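Local structure of NAD(P)H-flavin oxidoreductase (Staphylococcus epidermidis ATCC 12228, 3GBH) at the interface of chains A and B. The protein binds flavin mononucleotide and, as a member of the nitroreductase family, probably uses it to pass electrons from NAD(P)H to an acceptor. Residues are numbered along the deposited sequence; one frame, centred on the assembly and turned at random. Chains: chain A/B, NAD(P)H-flavin oxidoreductase.

The interface of chains A and B. Residues chain A 32, 35-36, 60; chain B 206, 210, 212.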
# COMPACT_ATOMS: atom_id res chain seq x y z
N ARG A 32 -0.34 -1.34 -11.10
CA ARG A 32 0.81 -0.83 -11.82
C ARG A 32 1.77 -0.07 -10.92
O ARG A 32 2.97 -0.22 -11.05
CB ARG A 32 0.38 0.08 -12.95
CG ARG A 32 1.46 0.26 -13.99
CD ARG A 32 0.88 0.68 -15.33
NE ARG A 32 0.16 -0.42 -15.97
CZ ARG A 32 -0.22 -0.43 -17.24
NH1 ARG A 32 0.03 0.61 -18.04
NH2 ARG A 32 -0.86 -1.49 -17.72
N MSE A 35 3.95 -2.61 -9.23
CA MSE A 35 4.92 -3.22 -10.14
C MSE A 35 6.07 -2.26 -10.37
O MSE A 35 7.23 -2.65 -10.35
CB MSE A 35 4.23 -3.56 -11.48
CG MSE A 35 5.11 -4.33 -12.44
SE MSE A 35 5.58 -6.08 -11.81
CE MSE A 35 3.94 -6.98 -12.28
N ASP A 36 5.75 -0.99 -10.54
CA ASP A 36 6.78 0.01 -10.80
C ASP A 36 7.69 0.23 -9.59
O ASP A 36 8.89 0.39 -9.73
CB ASP A 36 6.13 1.33 -11.22
CG ASP A 36 5.73 1.34 -12.67
OD1 ASP A 36 5.96 0.34 -13.40
OD2 ASP A 36 5.17 2.37 -13.07
N GLN A 60 1.26 -8.82 -19.41
CA GLN A 60 0.09 -8.91 -18.53
C GLN A 60 -1.22 -9.09 -19.27
O GLN A 60 -2.12 -9.73 -18.74
CB GLN A 60 0.01 -7.69 -17.61
CG GLN A 60 -0.00 -6.36 -18.37
CD GLN A 60 -0.32 -5.15 -17.50
OE1 GLN A 60 -0.85 -4.14 -18.00
NE2 GLN A 60 -0.01 -5.24 -16.22
N ILE B 206 12.47 4.46 -14.92
CA ILE B 206 12.00 3.11 -15.23
C ILE B 206 11.26 3.06 -16.57
O ILE B 206 11.23 2.00 -17.21
CB ILE B 206 11.18 2.43 -14.08
CG1 ILE B 206 9.93 3.23 -13.74
CG2 ILE B 206 12.09 2.18 -12.86
CD1 ILE B 206 8.88 2.40 -13.02
N ARG B 210 11.33 -0.57 -18.81
CA ARG B 210 10.24 -1.53 -18.73
C ARG B 210 9.04 -1.01 -19.46
O ARG B 210 8.83 0.20 -19.50
CB ARG B 210 9.85 -1.82 -17.26
CG ARG B 210 9.21 -0.65 -16.49
CD ARG B 210 7.66 -0.68 -16.53
NE ARG B 210 7.06 0.48 -15.87
CZ ARG B 210 6.91 1.67 -16.42
NH1 ARG B 210 7.33 1.91 -17.66
NH2 ARG B 210 6.33 2.64 -15.73
N PHE B 212 4.66 -2.21 -20.33
CA PHE B 212 3.57 -3.14 -20.12
C PHE B 212 3.00 -3.58 -21.46
O PHE B 212 2.70 -2.76 -22.28
CB PHE B 212 2.48 -2.48 -19.27
CG PHE B 212 2.93 -2.17 -17.89
CD1 PHE B 212 2.83 -3.10 -16.90
CD2 PHE B 212 3.48 -0.93 -17.59
CE1 PHE B 212 3.28 -2.83 -15.61
CE2 PHE B 212 3.91 -0.65 -16.30
CZ PHE B 212 3.82 -1.60 -15.32
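B:Phe212 lies against A:Arg32 in a cation-pi stack between the C-terminal strand of chain B, 210-212, and helix 32-42 of chain A. The two flat groups are nearly parallel, with planes 5° apart. A:Arg32 NE sits over the middle of the ring face, 3.6 Å from the ring centroid. The two side chains run in opposite directions, so the aliphatic part of the arginine also covers the ring tip. There A:Arg32 CG meets B:Phe212 CZ at 3.3 Å. A:Arg32 starts with CG anti to the backbone N (chi1 -161°), and a bend at chi3 helps bring the guanidinium over the ring.

A:Gln60 touches the far end of this arginine and may help steady it. Its amide OE1 accepts a bent hydrogen bond from A:Arg32 NH2 at 2.7 Å. The same amide borders the ring on its CD1 side, with A:Gln60 NE2 3.6 Å from B:Phe212 CD1. Selenomethionine A:Met35 adds a looser contact through CG, near B:Phe212 CE1.

The charged contact pairs A:Asp36 with B:Arg210. The arginine presents NE and NH2 side-on, one to each carboxylate oxygen. B:Arg210 NE donates a hydrogen bond to A:Asp36 OD1 at 2.7 Å, which is also the salt bridge. B:Arg210 NH2 donates a hydrogen bond to A:Asp36 OD2 at 2.9 Å. Both bonds are nearly straight and lie in the guanidinium plane. That plane is turned 36° from the carboxylate, so both nitrogens reach their oxygens from out of the carboxylate plane. The paired charges probably offset each other at the interface.

The dimer is two-fold symmetric, and the same patch occurs a second time with A and B in swapped roles. The patch probably helps anchor the C-terminal segment of each subunit on its neighbour. The methyl tip of B:Ile206 packs on the same aspartate, with B:Ile206 CD1 3.3 Å from the carboxylate carbon A:Asp36 CG and near CB.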